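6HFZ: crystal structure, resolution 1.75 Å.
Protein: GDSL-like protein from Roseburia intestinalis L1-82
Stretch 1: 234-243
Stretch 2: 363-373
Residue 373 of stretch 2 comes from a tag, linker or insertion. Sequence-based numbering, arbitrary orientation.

Stretch 1 (234-243) TYEKSIRHQN
Stretch 2 (363-373) LVSVIGSSEKA

Two waters, rather than a salt bridge, join Glu-236 to Lys-372 where this antiparallel pair ends: Glu-236 OE1 and Lys-372 NZ stand 4.3 Å apart, and one water donates to OE1 while accepting from NZ. A second donates to Glu-236 OE2 and to Lys-372 O. Both side chains are extended, with chi1 and chi2 t.

Strands 237-241 and 363-370, mostly extended near phi/psi -110/120, run at 147° between their N-to-C directions. At Lys-237/Ser-370, Ile-239/Gly-368 and His-241/Val-366 each partner's N and O face the other, closing two-bond rings with CA atoms 5.2 to 5.4 Å apart: Lys-237 N to Ser-370 O is 3.2 Å, Ser-370 N to Lys-237 O 2.9 Å; Ile-239 N to Gly-368 O 2.8 Å, Gly-368 N to Ile-239 O 3.1 Å; His-241 N to Val-366 O 2.8 Å, Val-366 N to His-241 O 3.1 Å. Between them, at Ser-238/Ser-369 and Arg-240/Ile-367, N and O turn outward and CA atoms close to 4.2 and 4.4 Å. Both serines, chi1 m, bring OG to OG at 2.9 Å; Ser-238 OG donates to Tyr-235 O at 2.5 Å.

On that same face Arg-240 (m, t, m) lays CG 3.7 Å from Ile-367 CG1 (m, t), an aliphatic contact. The opposite face carries His-241 (chi1 m); Gly-368 N lies at its ring edge, 4.2 Å from His-241 CD2. Beyond the strand, Gln-242 (m, t) donates from NE2 to Val-364 O at 3.0 Å.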

ATOM      1  N   THR A 234      10.659  11.894  -5.221  1.00 23.47           N
ATOM      2  CA  THR A 234      10.791  12.613  -3.956  1.00 23.66           C
ATOM      3  C   THR A 234      10.112  11.898  -2.774  1.00 23.22           C
ATOM      4  O   THR A 234       9.961  12.512  -1.707  1.00 22.32           O
ATOM      5  CB  THR A 234      10.335  14.068  -4.122  1.00 24.11           C
ATOM      6  OG1 THR A 234       8.942  14.173  -4.352  1.00 22.67           O
ATOM      7  CG2 THR A 234      11.059  14.779  -5.244  1.00 27.10           C
ATOM      8  N   TYR A 235       9.664  10.643  -2.944  1.00 21.72           N
ATOM      9  CA  TYR A 235       8.998   9.894  -1.848  1.00 19.86           C
ATOM     10  C   TYR A 235       9.838   8.695  -1.391  1.00 20.14           C
ATOM     11  O   TYR A 235       9.467   8.054  -0.413  1.00 22.48           O
ATOM     12  CB  TYR A 235       7.569   9.470  -2.209  1.00 21.13           C
ATOM     13  CG  TYR A 235       6.597  10.619  -2.271  1.00 21.15           C
ATOM     14  CD1 TYR A 235       6.406  11.310  -3.443  1.00 22.53           C
ATOM     15  CD2 TYR A 235       5.890  11.054  -1.151  1.00 22.35           C
ATOM     16  CE1 TYR A 235       5.527  12.374  -3.519  1.00 21.59           C
ATOM     17  CE2 TYR A 235       4.981  12.091  -1.214  1.00 21.28           C
ATOM     18  CZ  TYR A 235       4.802  12.755  -2.408  1.00 21.79           C
ATOM     19  OH  TYR A 235       3.960  13.824  -2.505  1.00 25.01           O
ATOM     20  N   GLU A 236      10.989   8.427  -2.022  1.00 22.39           N
ATOM     21  CA  GLU A 236      11.781   7.265  -1.660  1.00 22.76           C
ATOM     22  C   GLU A 236      12.206   7.292  -0.188  1.00 24.77           C
ATOM     23  O   GLU A 236      12.227   6.242   0.476  1.00 24.07           O
ATOM     24  CB  GLU A 236      12.994   7.060  -2.560  1.00 22.94           C
ATOM     25  CG  GLU A 236      13.591   5.653  -2.439  1.00 24.61           C
ATOM     26  CD  GLU A 236      14.821   5.323  -3.293  1.00 25.44           C
ATOM     27  OE1 GLU A 236      15.500   4.305  -2.981  1.00 23.67           O
ATOM     28  OE2 GLU A 236      15.085   6.072  -4.255  1.00 27.15           O
ATOM     29  N   LYS A 237      12.583   8.461   0.318  1.00 24.54           N
ATOM     30  CA  LYS A 237      12.741   8.638   1.742  1.00 25.37           C
ATOM     31  C   LYS A 237      11.429   9.233   2.268  1.00 26.22           C
ATOM     32  O   LYS A 237      11.089  10.356   1.944  1.00 27.98           O
ATOM     33  CB  LYS A 237      13.954   9.532   2.046  1.00 29.30           C
ATOM     34  CG  LYS A 237      14.155   9.705   3.539  1.00 34.08           C
ATOM     35  CD  LYS A 237      15.458  10.339   4.005  1.00 37.49           C
ATOM     36  CE  LYS A 237      15.514  10.340   5.526  1.00 40.56           C
ATOM     37  NZ  LYS A 237      16.245  11.523   6.045  1.00 48.24           N
ATOM     38  N   SER A 238      10.675   8.445   3.025  1.00 23.07           N
ATOM     39  CA  SER A 238       9.381   8.837   3.560  1.00 22.93           C
ATOM     40  C   SER A 238       9.343   8.445   5.033  1.00 22.06           C
ATOM     41  O   SER A 238       9.412   7.267   5.344  1.00 22.36           O
ATOM     42  CB  SER A 238       8.213   8.200   2.811  1.00 22.23           C
ATOM     43  OG  SER A 238       7.997   8.772   1.523  1.00 22.02           O
ATOM     44  N   ILE A 239       9.330   9.447   5.928  1.00 19.38           N
ATOM     45  CA  ILE A 239       9.507   9.197   7.346  1.00 23.64           C
ATOM     46  C   ILE A 239       8.219   9.532   8.092  1.00 21.11           C
ATOM     47  O   ILE A 239       7.781  10.638   8.052  1.00 23.41           O
ATOM     48  CB  ILE A 239      10.713  10.007   7.850  1.00 27.38           C
ATOM     49  CG1 ILE A 239      12.020   9.482   7.254  1.00 30.19           C
ATOM     50  CG2 ILE A 239      10.749  10.035   9.378  1.00 27.10           C
ATOM     51  CD1 ILE A 239      12.337   8.064   7.612  1.00 33.77           C
ATOM     52  N   ARG A 240       7.589   8.563   8.753  1.00 22.20           N
ATOM     53  CA  ARG A 240       6.429   8.904   9.566  1.00 21.53           C
ATOM     54  C   ARG A 240       6.883   9.518  10.899  1.00 24.15           C
ATOM     55  O   ARG A 240       7.812   9.008  11.541  1.00 27.18           O
ATOM     56  CB  ARG A 240       5.608   7.682   9.952  1.00 24.09           C
ATOM     57  CG  ARG A 240       4.679   7.162   8.885  1.00 23.14           C
ATOM     58  CD  ARG A 240       4.010   5.874   9.342  1.00 24.57           C
ATOM     59  NE  ARG A 240       4.934   4.757   9.556  1.00 24.94           N
ATOM     60  CZ  ARG A 240       4.530   3.533   9.883  1.00 22.94           C
ATOM     61  NH1 ARG A 240       3.238   3.285  10.002  1.00 21.54           N
ATOM     62  NH2 ARG A 240       5.414   2.565  10.062  1.00 25.48           N
ATOM     63  N   HIS A 241       6.202  10.568  11.306  1.00 23.30           N
ATOM     64  CA  HIS A 241       6.345  11.221  12.630  1.00 24.37           C
ATOM     65  C   HIS A 241       5.119  10.801  13.439  1.00 20.98           C
ATOM     66  O   HIS A 241       3.975  11.175  13.102  1.00 20.75           O
ATOM     67  CB  HIS A 241       6.496  12.741  12.487  1.00 24.41           C
ATOM     68  CG  HIS A 241       7.718  13.135  11.745  1.00 27.60           C
ATOM     69  ND1 HIS A 241       8.879  13.571  12.395  1.00 26.41           N
ATOM     70  CD2 HIS A 241       8.009  13.110  10.425  1.00 26.18           C
ATOM     71  CE1 HIS A 241       9.800  13.827  11.503  1.00 28.70           C
ATOM     72  NE2 HIS A 241       9.308  13.547  10.299  1.00 28.60           N
ATOM     73  N   GLN A 242       5.355   9.993  14.463  1.00 19.69           N
ATOM     74  CA  GLN A 242       4.301   9.469  15.321  1.00 21.22           C
ATOM     75  C   GLN A 242       4.662   9.792  16.779  1.00 22.57           C
ATOM     76  O   GLN A 242       5.538  10.616  17.019  1.00 25.19           O
ATOM     77  CB  GLN A 242       4.094   7.992  15.034  1.00 20.81           C
ATOM     78  CG  GLN A 242       3.551   7.759  13.622  1.00 21.14           C
ATOM     79  CD  GLN A 242       3.106   6.356  13.322  1.00 23.95           C
ATOM     80  OE1 GLN A 242       3.923   5.452  13.130  1.00 23.83           O
ATOM     81  NE2 GLN A 242       1.794   6.163  13.251  1.00 21.90           N
ATOM     82  N   ASN A 243       3.937   9.204  17.732  1.00 22.83           N
ATOM     83  CA  ASN A 243       3.954   9.729  19.102  1.00 24.23           C
ATOM     84  C   ASN A 243       5.295   9.385  19.781  1.00 28.30           C
ATOM     85  O   ASN A 243       5.518   9.899  20.846  1.00 26.63           O
ATOM     86  CB  ASN A 243       2.690   9.366  19.890  1.00 24.01           C
ATOM     87  CG  ASN A 243       2.554   7.912  20.316  1.00 24.10           C
ATOM     88  OD1 ASN A 243       3.528   7.269  20.701  1.00 28.75           O
ATOM     89  ND2 ASN A 243       1.331   7.429  20.369  1.00 25.51           N
ATOM     90  N   LEU A 363      -5.242  11.544  14.935  1.00 18.81           N
ATOM     91  CA  LEU A 363      -4.096  11.917  14.099  1.00 21.92           C
ATOM     92  C   LEU A 363      -3.084  10.763  14.137  1.00 20.67           C
ATOM     93  O   LEU A 363      -2.479  10.458  15.165  1.00 20.67           O
ATOM     94  CB  LEU A 363      -3.524  13.235  14.639  1.00 22.10           C
ATOM     95  CG  LEU A 363      -2.306  13.774  13.905  1.00 22.70           C
ATOM     96  CD1 LEU A 363      -2.621  14.105  12.433  1.00 21.64           C
ATOM     97  CD2 LEU A 363      -1.759  15.013  14.601  1.00 22.34           C
ATOM     98  N   VAL A 364      -2.937  10.050  13.003  1.00 20.24           N
ATOM     99  CA  VAL A 364      -2.126   8.859  12.981  1.00 19.55           C
ATOM    100  C   VAL A 364      -0.645   9.234  12.789  1.00 19.82           C
ATOM    101  O   VAL A 364       0.245   8.740  13.479  1.00 20.35           O
ATOM    102  CB  VAL A 364      -2.604   7.875  11.899  1.00 19.36           C
ATOM    103  CG1 VAL A 364      -1.648   6.681  11.764  1.00 18.99           C
ATOM    104  CG2 VAL A 364      -4.057   7.444  12.128  1.00 21.22           C
ATOM    105  N   SER A 365      -0.323  10.115  11.832  1.00 17.82           N
ATOM    106  CA  SER A 365       1.050  10.448  11.546  1.00 19.96           C
ATOM    107  C   SER A 365       1.110  11.736  10.733  1.00 21.41           C
ATOM    108  O   SER A 365       0.138  12.081  10.076  1.00 18.84           O
ATOM    109  CB  SER A 365       1.791   9.358  10.758  1.00 23.79           C
ATOM    110  OG  SER A 365       1.462   9.396   9.344  1.00 22.06           O
ATOM    111  N   VAL A 366       2.278  12.400  10.773  1.00 20.43           N
ATOM    112  CA  VAL A 366       2.633  13.347   9.675  1.00 21.59           C
ATOM    113  C   VAL A 366       3.860  12.785   8.965  1.00 19.65           C
ATOM    114  O   VAL A 366       4.829  12.351   9.614  1.00 21.32           O
ATOM    115  CB  VAL A 366       2.901  14.769  10.210  1.00 22.58           C
ATOM    116  CG1 VAL A 366       3.263  15.710   9.057  1.00 21.06           C
ATOM    117  CG2 VAL A 366       1.710  15.290  11.013  1.00 21.13           C
ATOM    118  N   ILE A 367       3.836  12.726   7.625  1.00 17.49           N
ATOM    119  CA  ILE A 367       4.920  12.077   6.875  1.00 19.37           C
ATOM    120  C   ILE A 367       5.740  13.136   6.139  1.00 22.44           C
ATOM    121  O   ILE A 367       5.214  13.927   5.374  1.00 21.64           O
ATOM    122  CB  ILE A 367       4.404  11.014   5.884  1.00 20.15           C
ATOM    123  CG1 ILE A 367       3.623   9.899   6.582  1.00 20.83           C
ATOM    124  CG2 ILE A 367       5.546  10.445   5.046  1.00 21.95           C
ATOM    125  CD1 ILE A 367       2.819   8.980   5.649  1.00 20.49           C
ATOM    126  N   GLY A 368       7.048  13.107   6.357  1.00 20.60           N
ATOM    127  CA  GLY A 368       7.951  13.936   5.627  1.00 21.13           C
ATOM    128  C   GLY A 368       8.713  13.114   4.609  1.00 21.87           C
ATOM    129  O   GLY A 368       9.264  12.057   4.954  1.00 23.08           O
ATOM    130  N   SER A 369       8.821  13.631   3.380  1.00 21.61           N
ATOM    131  CA  SER A 369       9.457  12.895   2.320  1.00 23.20           C
ATOM    132  C   SER A 369      10.482  13.757   1.597  1.00 26.58           C
ATOM    133  O   SER A 369      10.283  14.962   1.471  1.00 25.63           O
ATOM    134  CB  SER A 369       8.419  12.395   1.364  1.00 22.85           C
ATOM    135  OG  SER A 369       7.456  11.619   2.049  1.00 27.75           O
ATOM    136  N   SER A 370      11.512  13.102   1.044  1.00 24.55           N
ATOM    137  CA  SER A 370      12.382  13.755   0.070  1.00 27.09           C
ATOM    138  C   SER A 370      13.032  12.721  -0.856  1.00 29.59           C
ATOM    139  O   SER A 370      12.842  11.515  -0.674  1.00 31.13           O
ATOM    140  CB  SER A 370      13.406  14.577   0.777  1.00 32.82           C
ATOM    141  OG  SER A 370      14.216  13.745   1.571  1.00 39.27           O
ATOM    142  N   GLU A 371      13.741  13.202  -1.879  1.00 29.54           N
ATOM    143  CA  GLU A 371      14.462  12.317  -2.788  1.00 36.95           C
ATOM    144  C   GLU A 371      15.558  11.641  -1.982  1.00 37.98           C
ATOM    145  O   GLU A 371      16.141  12.267  -1.091  1.00 35.19           O
ATOM    146  CB  GLU A 371      15.200  13.028  -3.934  1.00 47.96           C
ATOM    147  CG  GLU A 371      14.549  14.298  -4.450  1.00 61.27           C
ATOM    148  CD  GLU A 371      14.964  15.620  -3.810  1.00 68.01           C
ATOM    149  OE1 GLU A 371      14.829  15.763  -2.565  1.00 70.50           O
ATOM    150  OE2 GLU A 371      15.394  16.523  -4.568  1.00 72.90           O
ATOM    151  N   LYS A 372      15.831  10.383  -2.319  1.00 36.85           N
ATOM    152  CA  LYS A 372      17.070   9.760  -2.008  1.00 37.48           C
ATOM    153  C   LYS A 372      17.932   9.816  -3.274  1.00 38.67           C
ATOM    154  O   LYS A 372      17.566   9.275  -4.311  1.00 35.01           O
ATOM    155  CB  LYS A 372      16.850   8.331  -1.519  1.00 39.35           C
ATOM    156  CG  LYS A 372      18.115   7.595  -1.122  1.00 41.46           C
ATOM    157  CD  LYS A 372      17.852   6.267  -0.466  1.00 46.99           C
ATOM    158  CE  LYS A 372      19.108   5.437  -0.350  1.00 51.46           C
ATOM    159  NZ  LYS A 372      18.785   3.996  -0.229  1.00 57.25           N
ATOM    160  N   ALA A 373      19.084  10.488  -3.166  1.00 34.77           N
ATOM    161  CA  ALA A 373      19.981  10.714  -4.301  1.00 35.99           C
ATOM    162  C   ALA A 373      20.399   9.405  -4.945  1.00 30.06           C
ATOM    163  O   ALA A 373      20.658   8.414  -4.248  1.00 32.48           O
TER
HETATM  164  O   HOH W   1      15.782   3.494  -0.430  1.00 31.53           O
HETATM  165  O   HOH W   2      17.540   6.573  -4.884  1.00 31.60           O